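Local coordinates for protein Exo-beta-1,4-mannosidase (Rhizomucor miehei, PDB 4LYP) that probably hydrolyses terminal beta-mannosidic linkages as a secreted fungal family 5 glycoside hydrolase, and also has transglycosylation activity, at residues Asn151-Ser156 and Ala236-Glu241. Numbering follows the deposited sequence.
Sequences NFWQWS and ANEPQE. With GAI (guanidine), chain C.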
loop_
_atom_site.group_PDB
_atom_site.type_symbol
_atom_site.label_atom_id
_atom_site.label_comp_id
_atom_site.label_asym_id
_atom_site.label_seq_id
_atom_site.Cartn_x
_atom_site.Cartn_y
_atom_site.Cartn_z
ATOM N N ASN A 151 -4.709 -7.985 4.310
ATOM C CA ASN A 151 -3.295 -8.196 3.940
ATOM C C ASN A 151 -3.063 -9.660 3.796
ATOM O O ASN A 151 -3.399 -10.420 4.723
ATOM C CB ASN A 151 -2.395 -7.614 5.029
ATOM C CG ASN A 151 -0.926 -7.527 4.668
ATOM O OD1 ASN A 151 -0.488 -7.854 3.550
ATOM N ND2 ASN A 151 -0.172 -7.007 5.610
ATOM N N PHE A 152 -2.531 -10.127 2.692
ATOM C CA PHE A 152 -2.125 -11.525 2.624
ATOM C C PHE A 152 -1.055 -11.776 3.689
ATOM O O PHE A 152 -1.025 -12.894 4.263
ATOM C CB PHE A 152 -1.633 -11.867 1.228
ATOM C CG PHE A 152 -1.364 -13.336 1.098
ATOM C CD1 PHE A 152 -2.419 -14.214 0.810
ATOM C CD2 PHE A 152 -0.085 -13.879 1.363
ATOM C CE1 PHE A 152 -2.216 -15.573 0.754
ATOM C CE2 PHE A 152 0.119 -15.273 1.302
ATOM C CZ PHE A 152 -0.973 -16.107 0.995
ATOM N N TRP A 153 -0.120 -10.844 3.832
ATOM C CA TRP A 153 1.078 -11.065 4.606
ATOM C C TRP A 153 0.879 -10.831 6.081
ATOM O O TRP A 153 -0.165 -10.350 6.586
ATOM C CB TRP A 153 2.241 -10.232 4.035
ATOM C CG TRP A 153 2.476 -10.563 2.607
ATOM C CD1 TRP A 153 2.216 -9.753 1.524
ATOM C CD2 TRP A 153 2.953 -11.802 2.048
ATOM N NE1 TRP A 153 2.477 -10.426 0.334
ATOM C CE2 TRP A 153 2.942 -11.681 0.641
ATOM C CE3 TRP A 153 3.365 -13.036 2.633
ATOM C CZ2 TRP A 153 3.320 -12.724 -0.200
ATOM C CZ3 TRP A 153 3.703 -14.076 1.776
ATOM C CH2 TRP A 153 3.694 -13.932 0.371
ATOM N N GLN A 154 1.951 -11.140 6.835
ATOM C CA GLN A 154 1.855 -11.304 8.300
ATOM C C GLN A 154 2.053 -10.046 9.087
ATOM O O GLN A 154 1.838 -10.039 10.311
ATOM C CB GLN A 154 2.874 -12.366 8.762
ATOM C CG GLN A 154 4.371 -11.985 8.684
ATOM C CD GLN A 154 5.025 -12.198 7.316
ATOM O OE1 GLN A 154 4.403 -12.111 6.244
ATOM N NE2 GLN A 154 6.346 -12.469 7.356
ATOM N N TRP A 155 2.437 -8.931 8.451
ATOM C CA TRP A 155 2.859 -7.715 9.194
ATOM C C TRP A 155 1.749 -6.916 9.741
ATOM O O TRP A 155 1.958 -6.001 10.540
ATOM C CB TRP A 155 3.831 -6.926 8.362
ATOM C CG TRP A 155 3.382 -6.509 6.984
ATOM C CD1 TRP A 155 3.696 -7.129 5.773
ATOM C CD2 TRP A 155 2.608 -5.289 6.661
ATOM N NE1 TRP A 155 3.168 -6.397 4.744
ATOM C CE2 TRP A 155 2.524 -5.261 5.227
ATOM C CE3 TRP A 155 1.999 -4.282 7.388
ATOM C CZ2 TRP A 155 1.871 -4.247 4.537
ATOM C CZ3 TRP A 155 1.379 -3.274 6.706
ATOM C CH2 TRP A 155 1.303 -3.245 5.274
ATOM N N SER A 156 0.494 -7.273 9.389
ATOM C CA SER A 156 -0.683 -6.711 10.019
ATOM C C SER A 156 -1.567 -7.852 10.559
ATOM O O SER A 156 -2.787 -7.682 10.719
ATOM C CB SER A 156 -1.453 -5.809 9.051
ATOM O OG SER A 156 -1.845 -6.568 7.916
ATOM N N ALA A 236 -7.313 -6.224 -0.416
ATOM C CA ALA A 236 -6.264 -6.659 0.484
ATOM C C ALA A 236 -4.957 -6.405 -0.221
ATOM O O ALA A 236 -4.840 -6.374 -1.434
ATOM C CB ALA A 236 -6.350 -8.171 0.838
ATOM N N ASN A 237 -3.880 -6.304 0.585
ATOM C CA ASN A 237 -2.526 -6.201 0.041
ATOM C C ASN A 237 -2.093 -7.603 -0.485
ATOM O O ASN A 237 -1.949 -8.555 0.293
ATOM C CB ASN A 237 -1.583 -5.750 1.151
ATOM C CG ASN A 237 -0.192 -5.633 0.663
ATOM O OD1 ASN A 237 0.061 -4.974 -0.385
ATOM N ND2 ASN A 237 0.745 -6.246 1.351
ATOM N N GLU A 238 -1.855 -7.672 -1.805
ATOM C CA GLU A 238 -1.154 -8.805 -2.458
ATOM C C GLU A 238 -1.818 -10.172 -2.245
ATOM O O GLU A 238 -1.145 -11.110 -1.849
ATOM C CB GLU A 238 0.300 -8.840 -2.061
ATOM C CG GLU A 238 1.040 -7.532 -2.358
ATOM C CD GLU A 238 2.519 -7.642 -2.238
ATOM O OE1 GLU A 238 3.048 -8.731 -1.838
ATOM O OE2 GLU A 238 3.229 -6.653 -2.617
ATOM N N PRO A 239 -3.092 -10.355 -2.609
ATOM C CA PRO A 239 -3.582 -11.739 -2.647
ATOM C C PRO A 239 -2.693 -12.605 -3.541
ATOM O O PRO A 239 -2.257 -12.160 -4.586
ATOM C CB PRO A 239 -4.993 -11.610 -3.230
ATOM C CG PRO A 239 -5.346 -10.175 -3.154
ATOM C CD PRO A 239 -4.052 -9.398 -3.177
ATOM N N GLN A 240 -2.406 -13.852 -3.135
ATOM C CA GLN A 240 -1.498 -14.741 -3.850
ATOM C C GLN A 240 -2.282 -15.772 -4.665
ATOM O O GLN A 240 -2.771 -16.767 -4.145
ATOM C CB GLN A 240 -0.530 -15.417 -2.879
ATOM C CG GLN A 240 0.345 -14.444 -2.071
ATOM C CD GLN A 240 1.283 -13.677 -2.974
ATOM O OE1 GLN A 240 2.185 -14.264 -3.601
ATOM N NE2 GLN A 240 1.075 -12.370 -3.137
ATOM N N GLU A 241 -2.403 -15.515 -5.972
ATOM C CA GLU A 241 -3.131 -16.443 -6.889
ATOM C C GLU A 241 -4.505 -16.805 -6.318
ATOM O O GLU A 241 -4.854 -18.005 -6.304
ATOM C CB GLU A 241 -2.237 -17.657 -7.181
ATOM C CG GLU A 241 -0.986 -17.175 -7.918
ATOM C CD GLU A 241 -0.490 -18.208 -8.901
ATOM O OE1 GLU A 241 -1.057 -18.430 -10.055
ATOM O OE2 GLU A 241 0.407 -18.877 -8.510
HETATM C C GAI C . 6.211 -8.291 -0.695
HETATM N N1 GAI C . 5.730 -7.274 -1.410
HETATM N N2 GAI C . 5.539 -9.446 -0.832
HETATM N N3 GAI C . 7.191 -8.179 0.129
#
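Ala236 sets its CB against the backbone N of Asn151, and at the next residue the two loops are bridged: Phe152 N donates to Asn237 O (2.9 Å) in a nearly straight bond of 171°. The asparagine side chains lie alongside each other and extend in the same direction. Asn237 ND2 reaches Asn151 OD1 at 3.0 Å, with the acceptor in the donor's amide plane but the donor well above the plane of the Asn151 carbonyl; the same oxygen takes a weak bond from Trp153 N. Asn237 OD1 is held by Arg97. Both segments follow strands of the TIM barrel, 144-148 and 230-234, at the active-site end, and the Asn-Glu pair of the second is the family 5 signature in which the glutamate is probably the acid/base. Glu238 takes a bent bond from Trp153 NE1 (2.8 Å, 142°) on the anti side of OE1 but tilted out of the carboxylate plane, the indole nearly perpendicular to it. A bound guanidine is gripped by both oxygens, N2 to Glu238 OE1 and N1 to Glu238 OE2, each at 2.8 Å, while His291 also bonds OE2. Past Pro239, chi1 of -59° lays Gln240 CG over the Phe152 ring, 3.5 Å from its centroid, as a CH-pi contact; the bend at chi2 then turns CD towards Trp153 CZ2. Gln240 NE2 returns to Glu238 O (2.9 Å) and also bonds Glu268.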